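Local coordinates for protein phosphodiesterase (Candida albicans, PDB 6CPU) that belongs to the HD-clan phosphodiesterase family and has a largely helical fold that carries a zinc and a magnesium ion, at residues M1-L7 with T16-F22; K35-E39 with S226-L230; Q92-T96 with K389-I393; Y185-L189 with E255-F259; R207-L211 with D229-C233. Numbering follows the deposited sequence.

Contact 1 (M1-L7 with T16-F22); sequences MAEVLSL and TDKYYKF
Build strands 2-6 and 18-21 as parallel neighbours in a four-stranded sheet, axes 4.7 Å apart at closest approach and directions 14° apart. Start at Thr-16, which pairs with Ala-2 (CA to CA 5.0 Å); its OG1 sits 3.4 Å from Val-4 CG2 and bonds to Ile-12 O. At Asp-17 (phi/psi -93/-48) the chain turns a corner: Asp-17 N donates to Ala-2 O at 2.8 Å, and a beta bulge shifts the register by one. Lys-18 then faces Glu-3, and Lys-18 O accepts from Val-4 N at 2.8 Å. Tyr-19, chi1 t, lays CD1 3.7 Å from Val-4 CG1, its hydroxyl bonding to Leu-10 O. Tyr-20 N donates to Val-4 O (2.7 Å) and Tyr-20 O accepts from Ser-6 N (2.8 Å). With chi1 m, Tyr-20 CD2 lies 3.8 Å from Leu-5 CD2. A water bridges Tyr-20 OH (2.6 Å) and Glu-3 OE1 (2.8 Å), while Glu-3 OE2 pairs with Lys-35. Lys-21 pairs with Ser-6. Phe-22 N closes the ladder on Ser-6 O at 2.8 Å, and its CE2 meets Leu-5 CD2 at 3.9 Å. The five backbone hydrogen bonds carry the pairing, so it depends little on side-chain identity, which instead decides what each face packs against.

Contact 2 (K35-E39 with S226-L230); sequences KTSTE and SNDDL
The loop that follows helix 25-34 meets the first turn of helix 227-242 here, with Ser-37 CA 5.0 Å from Asn-227 CA. Thr-36 (phi/psi -88/15) brings its carbonyl O 3.5 Å from Asn-227 CB, while its hydroxyl bonds to Asp-265. Ser-37 (-81/-14) does most through its backbone: Ser-37 O lies 3.6 Å from Asn-227 CB and receives two waters, each at 2.7 Å. One of these waters accepts from Asn-227 N and the other from Asp-228 N, both at 2.9 Å. Ser-37 CB also comes 3.4 Å from Asp-228 OD1, an oxygen that forms a salt bridge with Arg-264. Thr-38 is extended (-90/178), and its O takes a weak hydrogen bond from Asn-227 ND2 at 2.7 Å; Asn-227, chi1 m, points toward the loop. Glu-39, chi1 and chi2 both m, curls back: its OE2 lies 2.6 Å from the first of those two waters. A further water is 2.9 Å from Glu-39 OE1 and 3.1 Å from Asn-227 ND2; Arg-277 is the salt-bridge partner of Glu-39. The helix start itself is a classic capping box: N-cap Ser-226 OG accepts from Asp-229 N at 2.9 Å, and Ser-226 N donates to Asp-229 OD2 at 3.0 Å.

Contact 3 (Q92-T96 with K389-I393); sequences QFFFT and KVLRI
One lysine reaches across to the C-terminal end of helix 84-94. That helix runs through Phe-94, and Phe-95 (phi/psi -124/29) is the first residue to leave helical geometry; the partner, 389-393, lies within helix 377-394 and has a wider pi-type turn at 389-391. The backbones stay well apart, the nearest CA atoms being those of Phe-93 and Lys-389 at 8.7 Å, so side chains must span the gap. Lys-389 does so with chi1 to chi3 all t, an extended chain, and a final p turn at chi4 that swings NZ over the ring of Phe-93. NZ sits 4.0 Å from the Phe-93 ring centroid, only 8° off the ring normal: a cation-pi contact over the face. The same NZ lies 2.8 Å from Phe-93 O, in the last turn of the helix, and 3.9 Å from Thr-96 CG2. Phe-93, chi1 t, extends its ring so that CZ comes 3.8 Å from Lys-389 CG and 3.7 Å from Ile-393 CG1. Ile-393, with chi1 and chi2 both m, also offers CG2 to Phe-94 CZ at 4.5 Å; Phe-94 has chi1 m. Leu-183 of helix 177-193 and Asn-172 of helix 165-173 also touch Phe-93. The arrangement is a buried cation-pi interaction between a helix C-terminus and the side of a second helix, within the helical part of the fold.

Contact 4 (Y185-L189 with E255-F259); sequences YLYRL and ELLAF
Helices 185-189 and 255-259 cross at 123° between their N-to-C directions, with segment axes 11.3 Å apart at closest approach. This is a loose helix-helix packing of the all-helical part of the fold, joining helix 177-193 to helix 253-264. The nearest CA pairs are Tyr-187 with Ala-258 at 8.3 Å and Arg-188 with Glu-255 at 8.5 Å, so long side chains bridge the gap. Tyr-187, chi1 t, extends its ring across it: CE1 lies 4.0 Å from Ala-258 CB, and OH reaches 3.4 Å from Phe-259 CB. The same OH is 3.3 Å from Phe-259 N, but the angle is too poor for a hydrogen bond, as that amide is already given to Glu-255 O within its own helix. The Phe-259 ring itself turns away, to Trp-395 and helix 377-394. At the more exposed edge Arg-188 (m, m, t) forms a salt bridge with Glu-255 (chi1 t), NH1 to OE2 at 3.0 Å; a water 2.7 Å from Arg-188 NH1 also donates weakly to Glu-255 OE1 at 3.4 Å.

Contact 5 (R207-L211 with D229-C233); sequences RLSQL and DLVYC
Leu-211 fills the middle of this helix pair, its CA-to-CB bond pointing toward the other helix, with chi1 m and chi2 t. Its CD1 lies 3.6 Å from Asp-229 O and 3.9 Å from Tyr-232 CB, and its CD2 lies 3.8 Å from Asp-229 CB and 4.1 Å from Cys-233 SG. Here the backbones draw nearest, Leu-211 CA to Cys-233 CA being 6.3 Å. The segment axes pass 10.1 Å apart at a signed crossing angle of -60°. One turn back from Leu-211, Leu-208 (m, t) sets CD2 squarely over the Tyr-232 ring, 3.5 Å from its centroid and on the ring normal, a CH-pi contact. Tyr-232 adopts chi1 t, which presents the ring face to that methyl, and its hydroxyl bonds to Thr-318 O. Outward again the chemistry turns ionic. Arg-207 (chi1 t, chi2 p, chi3 t) brings its guanidinium edge to the carboxylate of Asp-229 (chi1 m): NE donates to OD1 at 3.1 Å and NH2 to OD2 at 2.8 Å. The remaining nitrogen, Arg-207 NH1, bonds to Gln-210 OE1 at 2.9 Å, holding the guanidinium from its own helix. Asp-229 is also part of the capping box with Ser-226. What results is an angled packing of two successive helices, 205-216 and 227-242, with an apolar centre and a two-pronged arginine-aspartate salt bridge at its edge.

Contact 1 is the outlier: its centre lies about 29 Å from the centre of the chain and its strands are held by backbone hydrogen bonds, whereas contacts 3, 4 and 5 are buried meetings of helices made through side chains. Contact 2 sits deeper than contact 1 yet is watery, a loop against a helix start. It is tied to contact 1 by the salt bridge Glu-3 OE2 to Lys-35 NZ (2.7 Å) and shares helix 227-242 with contact 5, where Asp-229 serves both cap and salt bridge. Contacts 3 and 4 touch through Phe-259, Val-390 and Leu-391, and contacts 4 and 5 through Leu-257 and Val-231. Charge enters differently in the buried contacts: over a ring in contact 3, carboxylate-paired in contacts 4 and 5.

Contact 1 (M1-L7 with T16-F22)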
# COMPACT_ATOMS: atom_id res chain seq x y z
N MET A 1 21.19 18.58 10.41
CA MET A 1 21.30 17.68 9.21
C MET A 1 20.65 16.28 9.39
O MET A 1 19.72 15.95 8.67
CB MET A 1 22.76 17.55 8.76
CG MET A 1 22.95 17.94 7.31
SD MET A 1 24.65 18.22 6.79
CE MET A 1 25.57 17.07 7.82
N ALA A 2 21.16 15.46 10.30
CA ALA A 2 20.66 14.09 10.47
C ALA A 2 19.89 13.89 11.78
O ALA A 2 20.13 14.58 12.77
CB ALA A 2 21.80 13.11 10.40
N GLU A 3 18.97 12.93 11.76
CA GLU A 3 18.40 12.39 12.97
C GLU A 3 19.31 11.26 13.40
O GLU A 3 19.57 10.33 12.62
CB GLU A 3 16.97 11.87 12.74
CG GLU A 3 16.42 11.08 13.92
CD GLU A 3 14.92 10.85 13.85
OE1 GLU A 3 14.17 11.82 13.63
OE2 GLU A 3 14.48 9.70 14.02
N VAL A 4 19.82 11.33 14.63
CA VAL A 4 20.77 10.34 15.11
C VAL A 4 20.11 9.49 16.18
O VAL A 4 19.50 10.01 17.12
CB VAL A 4 22.06 11.00 15.66
CG1 VAL A 4 23.02 9.93 16.17
CG2 VAL A 4 22.73 11.86 14.59
N LEU A 5 20.20 8.18 16.00
CA LEU A 5 19.63 7.19 16.90
C LEU A 5 20.80 6.40 17.43
O LEU A 5 21.52 5.79 16.65
CB LEU A 5 18.67 6.28 16.15
CG LEU A 5 17.62 6.98 15.28
CD1 LEU A 5 16.71 5.94 14.66
CD2 LEU A 5 16.78 7.97 16.08
N SER A 6 21.02 6.44 18.74
CA SER A 6 22.22 5.84 19.32
C SER A 6 21.95 4.80 20.40
O SER A 6 21.07 4.97 21.25
CB SER A 6 23.13 6.93 19.89
OG SER A 6 24.30 6.33 20.43
N LEU A 7 22.74 3.74 20.37
CA LEU A 7 22.73 2.72 21.40
C LEU A 7 23.92 2.89 22.34
O LEU A 7 24.08 2.11 23.27
CB LEU A 7 22.78 1.33 20.76
CG LEU A 7 21.47 0.87 20.10
CD1 LEU A 7 21.68 -0.41 19.31
CD2 LEU A 7 20.39 0.68 21.16
N THR A 16 24.51 16.33 13.44
CA THR A 16 23.31 16.05 14.22
C THR A 16 22.33 17.23 14.31
O THR A 16 22.71 18.32 14.71
CB THR A 16 23.69 15.62 15.66
OG1 THR A 16 24.61 14.52 15.61
CG2 THR A 16 22.46 15.22 16.45
N ASP A 17 21.07 16.99 13.94
CA ASP A 17 19.97 17.91 14.23
C ASP A 17 19.28 17.50 15.54
O ASP A 17 19.02 18.33 16.40
CB ASP A 17 18.93 17.90 13.09
CG ASP A 17 17.72 18.82 13.36
OD1 ASP A 17 17.89 19.87 14.02
OD2 ASP A 17 16.60 18.49 12.91
N LYS A 18 18.99 16.21 15.66
CA LYS A 18 18.34 15.67 16.85
C LYS A 18 18.92 14.29 17.15
O LYS A 18 19.17 13.50 16.23
CB LYS A 18 16.84 15.60 16.62
CG LYS A 18 16.01 15.37 17.87
CD LYS A 18 14.54 15.55 17.53
CE LYS A 18 13.66 15.44 18.76
NZ LYS A 18 12.24 15.68 18.42
N TYR A 19 19.14 14.03 18.44
CA TYR A 19 19.82 12.83 18.90
C TYR A 19 18.88 12.09 19.84
O TYR A 19 18.33 12.71 20.76
CB TYR A 19 21.11 13.26 19.62
CG TYR A 19 22.04 12.14 20.06
CD1 TYR A 19 23.21 11.86 19.36
CD2 TYR A 19 21.78 11.39 21.21
CE1 TYR A 19 24.07 10.85 19.78
CE2 TYR A 19 22.63 10.39 21.62
CZ TYR A 19 23.77 10.13 20.91
OH TYR A 19 24.61 9.13 21.33
N TYR A 20 18.67 10.80 19.60
CA TYR A 20 17.86 9.93 20.47
C TYR A 20 18.77 8.86 21.00
O TYR A 20 19.44 8.18 20.23
CB TYR A 20 16.71 9.25 19.70
CG TYR A 20 15.61 10.15 19.20
CD1 TYR A 20 14.34 10.11 19.78
CD2 TYR A 20 15.82 11.02 18.14
CE1 TYR A 20 13.31 10.91 19.31
CE2 TYR A 20 14.80 11.82 17.66
CZ TYR A 20 13.55 11.77 18.26
OH TYR A 20 12.54 12.58 17.78
N LYS A 21 18.82 8.71 22.32
CA LYS A 21 19.60 7.66 22.93
C LYS A 21 18.62 6.60 23.37
O LYS A 21 17.70 6.87 24.12
CB LYS A 21 20.40 8.21 24.13
CG LYS A 21 21.11 7.15 24.96
CD LYS A 21 22.28 6.53 24.22
CE LYS A 21 22.67 5.21 24.84
NZ LYS A 21 23.01 5.39 26.28
N PHE A 22 18.81 5.38 22.88
CA PHE A 22 17.93 4.28 23.22
C PHE A 22 18.64 3.34 24.18
O PHE A 22 19.83 3.05 24.01
CB PHE A 22 17.46 3.55 21.96
CG PHE A 22 16.55 4.39 21.12
CD1 PHE A 22 15.22 4.53 21.47
CD2 PHE A 22 17.05 5.11 20.04
CE1 PHE A 22 14.37 5.34 20.72
CE2 PHE A 22 16.21 5.92 19.30
CZ PHE A 22 14.87 6.03 19.63
O HOH W 1 12.08 11.55 15.41

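Contact 2 (K35-E39 with S226-L230)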
# COMPACT_ATOMS: atom_id res chain seq x y z
N LYS A 35 7.58 5.55 12.35
CA LYS A 35 7.82 6.59 11.34
C LYS A 35 6.80 6.63 10.18
O LYS A 35 6.51 7.72 9.64
CB LYS A 35 9.25 6.51 10.82
CG LYS A 35 10.22 6.97 11.90
CD LYS A 35 11.63 7.11 11.40
CE LYS A 35 12.49 7.77 12.46
NZ LYS A 35 12.28 9.24 12.51
N THR A 36 6.21 5.48 9.83
CA THR A 36 5.21 5.45 8.77
C THR A 36 3.77 5.72 9.27
O THR A 36 2.79 5.47 8.55
CB THR A 36 5.33 4.14 7.96
OG1 THR A 36 5.32 3.01 8.84
CG2 THR A 36 6.61 4.16 7.17
N SER A 37 3.63 6.24 10.49
CA SER A 37 2.32 6.62 11.01
C SER A 37 1.90 7.99 10.49
O SER A 37 0.72 8.35 10.61
CB SER A 37 2.32 6.65 12.53
OG SER A 37 3.07 7.76 12.99
N THR A 38 2.85 8.74 9.93
CA THR A 38 2.62 10.13 9.50
C THR A 38 2.13 10.20 8.06
O THR A 38 2.02 9.17 7.37
CB THR A 38 3.92 10.97 9.62
OG1 THR A 38 4.84 10.57 8.59
CG2 THR A 38 4.57 10.79 11.00
N GLU A 39 1.86 11.42 7.59
CA GLU A 39 1.39 11.64 6.23
C GLU A 39 2.49 12.19 5.31
O GLU A 39 2.21 12.64 4.21
CB GLU A 39 0.20 12.60 6.23
CG GLU A 39 -1.01 12.08 6.97
CD GLU A 39 -1.64 10.86 6.32
OE1 GLU A 39 -1.66 10.75 5.07
OE2 GLU A 39 -2.15 10.00 7.06
N SER A 226 -6.30 7.57 10.29
CA SER A 226 -4.85 7.69 10.33
C SER A 226 -4.19 6.42 9.79
O SER A 226 -4.83 5.36 9.68
CB SER A 226 -4.40 7.92 11.77
OG SER A 226 -4.59 6.75 12.55
N ASN A 227 -2.91 6.51 9.47
CA ASN A 227 -2.15 5.33 9.08
C ASN A 227 -2.12 4.26 10.19
O ASN A 227 -2.03 3.07 9.89
CB ASN A 227 -0.75 5.72 8.61
CG ASN A 227 -0.75 6.32 7.22
OD1 ASN A 227 -1.52 5.90 6.36
ND2 ASN A 227 0.10 7.30 7.00
N ASP A 228 -2.22 4.67 11.45
CA ASP A 228 -2.37 3.71 12.55
C ASP A 228 -3.74 3.03 12.54
O ASP A 228 -3.84 1.80 12.62
CB ASP A 228 -2.12 4.35 13.92
CG ASP A 228 -0.64 4.62 14.21
OD1 ASP A 228 0.27 4.14 13.50
OD2 ASP A 228 -0.37 5.32 15.22
N ASP A 229 -4.81 3.82 12.42
CA ASP A 229 -6.16 3.27 12.28
C ASP A 229 -6.20 2.28 11.12
O ASP A 229 -6.83 1.23 11.20
CB ASP A 229 -7.19 4.35 11.94
CG ASP A 229 -7.48 5.34 13.05
OD1 ASP A 229 -7.41 5.00 14.26
OD2 ASP A 229 -7.82 6.50 12.68
N LEU A 230 -5.56 2.65 10.02
CA LEU A 230 -5.59 1.84 8.80
C LEU A 230 -4.95 0.46 8.99
O LEU A 230 -5.42 -0.54 8.43
CB LEU A 230 -4.96 2.60 7.63
CG LEU A 230 -5.83 3.78 7.15
CD1 LEU A 230 -4.99 4.80 6.38
CD2 LEU A 230 -7.03 3.30 6.33
O HOH W 2 -1.67 9.13 9.51
O HOH W 3 -1.21 7.31 12.27
O HOH W 4 0.18 8.70 4.18

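Contact 3 (Q92-T96 with K389-I393)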
# COMPACT_ATOMS: atom_id res chain seq x y z
N GLN A 92 18.87 -3.00 7.64
CA GLN A 92 19.01 -2.94 6.19
C GLN A 92 17.75 -3.43 5.45
O GLN A 92 17.34 -2.82 4.45
CB GLN A 92 20.22 -3.79 5.78
CG GLN A 92 20.72 -3.60 4.37
CD GLN A 92 21.83 -4.58 4.01
OE1 GLN A 92 21.85 -5.74 4.47
NE2 GLN A 92 22.76 -4.14 3.19
N PHE A 93 17.17 -4.53 5.92
CA PHE A 93 16.04 -5.16 5.24
C PHE A 93 14.71 -4.54 5.62
O PHE A 93 13.93 -4.15 4.76
CB PHE A 93 15.98 -6.67 5.51
CG PHE A 93 14.84 -7.35 4.78
CD1 PHE A 93 14.94 -7.60 3.42
CD2 PHE A 93 13.68 -7.70 5.44
CE1 PHE A 93 13.90 -8.20 2.74
CE2 PHE A 93 12.64 -8.31 4.77
CZ PHE A 93 12.75 -8.57 3.42
N PHE A 94 14.43 -4.48 6.92
CA PHE A 94 13.12 -4.01 7.37
C PHE A 94 12.97 -2.50 7.32
O PHE A 94 11.85 -2.01 7.28
CB PHE A 94 12.79 -4.52 8.76
CG PHE A 94 12.67 -6.02 8.82
CD1 PHE A 94 11.51 -6.66 8.41
CD2 PHE A 94 13.74 -6.79 9.25
CE1 PHE A 94 11.41 -8.04 8.46
CE2 PHE A 94 13.65 -8.17 9.28
CZ PHE A 94 12.48 -8.80 8.89
N PHE A 95 14.07 -1.76 7.32
CA PHE A 95 13.99 -0.28 7.37
C PHE A 95 14.72 0.40 6.21
O PHE A 95 15.15 1.56 6.30
CB PHE A 95 14.39 0.22 8.77
CG PHE A 95 13.48 -0.31 9.83
CD1 PHE A 95 12.18 0.17 9.95
CD2 PHE A 95 13.88 -1.36 10.66
CE1 PHE A 95 11.31 -0.35 10.88
CE2 PHE A 95 13.01 -1.88 11.61
CZ PHE A 95 11.73 -1.37 11.73
N THR A 96 14.78 -0.31 5.10
CA THR A 96 15.34 0.19 3.85
C THR A 96 14.72 1.54 3.47
O THR A 96 15.41 2.47 3.05
CB THR A 96 15.15 -0.87 2.70
OG1 THR A 96 15.75 -0.40 1.50
CG2 THR A 96 13.68 -1.19 2.42
N LYS A 389 9.77 -9.60 -1.22
CA LYS A 389 10.15 -8.89 -0.01
C LYS A 389 9.20 -9.20 1.14
O LYS A 389 9.64 -9.52 2.23
CB LYS A 389 10.22 -7.37 -0.24
CG LYS A 389 10.51 -6.56 1.02
CD LYS A 389 10.76 -5.10 0.69
CE LYS A 389 10.82 -4.23 1.94
NZ LYS A 389 11.92 -4.62 2.86
N VAL A 390 7.89 -9.05 0.91
CA VAL A 390 6.93 -9.13 2.00
C VAL A 390 6.50 -10.58 2.31
O VAL A 390 6.80 -11.08 3.40
CB VAL A 390 5.69 -8.24 1.74
CG1 VAL A 390 4.68 -8.39 2.86
CG2 VAL A 390 6.12 -6.79 1.61
N LEU A 391 5.83 -11.25 1.38
CA LEU A 391 5.21 -12.54 1.69
C LEU A 391 6.22 -13.67 1.87
O LEU A 391 6.01 -14.54 2.72
CB LEU A 391 4.15 -12.92 0.64
CG LEU A 391 2.94 -11.98 0.51
CD1 LEU A 391 2.05 -12.42 -0.64
CD2 LEU A 391 2.12 -11.92 1.81
N ARG A 392 7.31 -13.67 1.09
CA ARG A 392 8.33 -14.73 1.22
C ARG A 392 8.92 -14.79 2.62
O ARG A 392 9.27 -15.86 3.12
CB ARG A 392 9.45 -14.55 0.18
CG ARG A 392 10.56 -15.60 0.21
CD ARG A 392 10.02 -16.98 -0.15
NE ARG A 392 11.00 -18.04 0.07
CZ ARG A 392 11.22 -18.68 1.22
NH1 ARG A 392 10.57 -18.37 2.34
NH2 ARG A 392 12.15 -19.64 1.25
N ILE A 393 9.06 -13.61 3.25
CA ILE A 393 9.58 -13.49 4.61
C ILE A 393 8.47 -13.59 5.67
O ILE A 393 8.61 -14.34 6.64
CB ILE A 393 10.35 -12.15 4.78
CG1 ILE A 393 11.49 -12.05 3.75
CG2 ILE A 393 10.86 -11.97 6.21
CD1 ILE A 393 12.42 -13.24 3.68

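Contact 4 (Y185-L189 with E255-F259)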
# COMPACT_ATOMS: atom_id res chain seq x y z
N TYR A 185 13.89 -15.53 10.61
CA TYR A 185 14.24 -15.68 12.01
C TYR A 185 14.13 -14.35 12.76
O TYR A 185 13.58 -14.28 13.85
CB TYR A 185 15.67 -16.23 12.12
CG TYR A 185 16.25 -16.12 13.50
CD1 TYR A 185 17.24 -15.18 13.79
CD2 TYR A 185 15.82 -16.95 14.53
CE1 TYR A 185 17.78 -15.08 15.06
CE2 TYR A 185 16.35 -16.85 15.80
CZ TYR A 185 17.33 -15.92 16.06
OH TYR A 185 17.84 -15.83 17.34
N LEU A 186 14.63 -13.29 12.14
CA LEU A 186 14.56 -11.95 12.72
C LEU A 186 13.13 -11.42 12.74
O LEU A 186 12.75 -10.75 13.69
CB LEU A 186 15.49 -11.00 11.96
CG LEU A 186 16.99 -11.29 12.04
CD1 LEU A 186 17.80 -10.47 11.04
CD2 LEU A 186 17.52 -11.05 13.45
N TYR A 187 12.34 -11.75 11.73
CA TYR A 187 10.93 -11.38 11.71
C TYR A 187 10.21 -12.02 12.91
O TYR A 187 9.50 -11.35 13.66
CB TYR A 187 10.29 -11.84 10.41
CG TYR A 187 8.80 -11.63 10.33
CD1 TYR A 187 8.25 -10.36 10.41
CD2 TYR A 187 7.94 -12.71 10.15
CE1 TYR A 187 6.88 -10.17 10.33
CE2 TYR A 187 6.58 -12.53 10.06
CZ TYR A 187 6.05 -11.26 10.16
OH TYR A 187 4.69 -11.09 10.08
N ARG A 188 10.45 -13.31 13.10
CA ARG A 188 9.80 -14.04 14.19
C ARG A 188 10.26 -13.55 15.57
O ARG A 188 9.46 -13.51 16.51
CB ARG A 188 10.03 -15.55 14.02
CG ARG A 188 9.40 -16.13 12.76
CD ARG A 188 7.88 -16.21 12.86
NE ARG A 188 7.24 -16.26 11.55
CZ ARG A 188 5.92 -16.24 11.36
NH1 ARG A 188 5.09 -16.18 12.40
NH2 ARG A 188 5.41 -16.28 10.13
N LEU A 189 11.51 -13.14 15.67
CA LEU A 189 12.06 -12.56 16.90
C LEU A 189 11.30 -11.28 17.25
O LEU A 189 10.93 -11.06 18.40
CB LEU A 189 13.55 -12.27 16.73
CG LEU A 189 14.53 -12.60 17.85
CD1 LEU A 189 14.37 -14.06 18.32
CD2 LEU A 189 15.94 -12.36 17.35
N GLU A 255 0.99 -11.25 15.50
CA GLU A 255 1.61 -11.76 14.28
C GLU A 255 1.03 -11.09 13.03
O GLU A 255 1.77 -10.72 12.13
CB GLU A 255 1.40 -13.27 14.21
CG GLU A 255 2.16 -13.99 13.13
CD GLU A 255 2.11 -15.50 13.33
OE1 GLU A 255 2.03 -15.96 14.49
OE2 GLU A 255 2.12 -16.22 12.31
N LEU A 256 -0.29 -10.95 12.99
CA LEU A 256 -0.93 -10.21 11.89
C LEU A 256 -0.53 -8.75 11.87
O LEU A 256 -0.21 -8.20 10.82
CB LEU A 256 -2.45 -10.33 11.93
CG LEU A 256 -3.06 -11.60 11.35
CD1 LEU A 256 -4.57 -11.52 11.44
CD2 LEU A 256 -2.61 -11.82 9.91
N LEU A 257 -0.52 -8.11 13.04
CA LEU A 257 -0.06 -6.71 13.11
C LEU A 257 1.38 -6.54 12.62
O LEU A 257 1.68 -5.59 11.91
CB LEU A 257 -0.23 -6.14 14.51
CG LEU A 257 -1.66 -5.89 15.02
CD1 LEU A 257 -1.62 -5.27 16.41
CD2 LEU A 257 -2.47 -5.00 14.10
N ALA A 258 2.28 -7.45 13.00
CA ALA A 258 3.67 -7.35 12.52
C ALA A 258 3.72 -7.35 10.98
O ALA A 258 4.42 -6.53 10.37
CB ALA A 258 4.52 -8.49 13.09
N PHE A 259 3.02 -8.29 10.38
CA PHE A 259 2.91 -8.39 8.93
C PHE A 259 2.39 -7.08 8.32
O PHE A 259 2.93 -6.59 7.33
CB PHE A 259 2.01 -9.58 8.57
CG PHE A 259 1.46 -9.56 7.18
CD1 PHE A 259 2.29 -9.66 6.07
CD2 PHE A 259 0.08 -9.49 6.96
CE1 PHE A 259 1.76 -9.67 4.79
CE2 PHE A 259 -0.44 -9.50 5.69
CZ PHE A 259 0.40 -9.59 4.59
O HOH W 5 5.36 -16.20 15.09

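Contact 5 (R207-L211 with D229-C233)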
# COMPACT_ATOMS: atom_id res chain seq x y z
N ARG A 207 -12.21 3.27 19.97
CA ARG A 207 -11.62 3.44 18.63
C ARG A 207 -11.67 2.15 17.81
O ARG A 207 -12.06 2.18 16.65
CB ARG A 207 -10.17 3.95 18.68
CG ARG A 207 -9.64 4.47 17.34
CD ARG A 207 -10.57 5.50 16.72
NE ARG A 207 -10.12 6.01 15.43
CZ ARG A 207 -10.93 6.58 14.53
NH1 ARG A 207 -12.24 6.71 14.77
NH2 ARG A 207 -10.44 7.02 13.38
N LEU A 208 -11.26 1.03 18.40
CA LEU A 208 -11.27 -0.24 17.68
C LEU A 208 -12.68 -0.61 17.21
O LEU A 208 -12.86 -1.13 16.10
CB LEU A 208 -10.66 -1.37 18.52
CG LEU A 208 -9.21 -1.14 18.99
CD1 LEU A 208 -8.69 -2.39 19.68
CD2 LEU A 208 -8.28 -0.71 17.86
N SER A 209 -13.68 -0.33 18.05
CA SER A 209 -15.07 -0.55 17.67
C SER A 209 -15.48 0.37 16.51
O SER A 209 -16.11 -0.07 15.57
CB SER A 209 -16.02 -0.37 18.86
OG SER A 209 -17.36 -0.57 18.44
N GLN A 210 -15.08 1.64 16.57
CA GLN A 210 -15.39 2.57 15.49
C GLN A 210 -14.81 2.08 14.16
O GLN A 210 -15.45 2.20 13.11
CB GLN A 210 -14.85 3.97 15.79
CG GLN A 210 -15.60 4.67 16.90
CD GLN A 210 -14.98 5.99 17.30
OE1 GLN A 210 -13.78 6.20 17.17
NE2 GLN A 210 -15.81 6.89 17.82
N LEU A 211 -13.61 1.50 14.21
CA LEU A 211 -12.97 1.01 12.99
C LEU A 211 -13.72 -0.19 12.41
O LEU A 211 -13.80 -0.33 11.19
CB LEU A 211 -11.49 0.70 13.24
CG LEU A 211 -10.66 1.95 13.60
CD1 LEU A 211 -9.19 1.59 13.86
CD2 LEU A 211 -10.75 3.07 12.57
N ASP A 229 -4.81 3.82 12.42
CA ASP A 229 -6.16 3.27 12.28
C ASP A 229 -6.20 2.28 11.12
O ASP A 229 -6.83 1.23 11.20
CB ASP A 229 -7.19 4.35 11.94
CG ASP A 229 -7.48 5.34 13.05
OD1 ASP A 229 -7.41 5.00 14.26
OD2 ASP A 229 -7.82 6.50 12.68
N LEU A 230 -5.56 2.65 10.02
CA LEU A 230 -5.59 1.84 8.80
C LEU A 230 -4.95 0.46 8.99
O LEU A 230 -5.42 -0.54 8.43
CB LEU A 230 -4.96 2.60 7.63
CG LEU A 230 -5.83 3.78 7.15
CD1 LEU A 230 -4.99 4.80 6.38
CD2 LEU A 230 -7.03 3.30 6.33
N VAL A 231 -3.89 0.41 9.79
CA VAL A 231 -3.28 -0.87 10.15
C VAL A 231 -4.33 -1.77 10.80
O VAL A 231 -4.47 -2.96 10.44
CB VAL A 231 -2.08 -0.67 11.11
CG1 VAL A 231 -1.63 -1.99 11.74
CG2 VAL A 231 -0.93 -0.02 10.36
N TYR A 232 -5.06 -1.22 11.76
CA TYR A 232 -6.07 -2.02 12.45
C TYR A 232 -7.20 -2.44 11.52
O TYR A 232 -7.69 -3.56 11.62
CB TYR A 232 -6.64 -1.30 13.66
CG TYR A 232 -7.37 -2.25 14.58
CD1 TYR A 232 -8.76 -2.37 14.55
CD2 TYR A 232 -6.66 -3.06 15.46
CE1 TYR A 232 -9.42 -3.26 15.39
CE2 TYR A 232 -7.31 -3.95 16.31
CZ TYR A 232 -8.69 -4.05 16.27
OH TYR A 232 -9.35 -4.94 17.11
N CYS A 233 -7.62 -1.56 10.61
CA CYS A 233 -8.59 -1.92 9.58
C CYS A 233 -8.16 -3.13 8.76
O CYS A 233 -8.96 -4.03 8.50
CB CYS A 233 -8.88 -0.75 8.65
SG CYS A 233 -9.75 0.65 9.42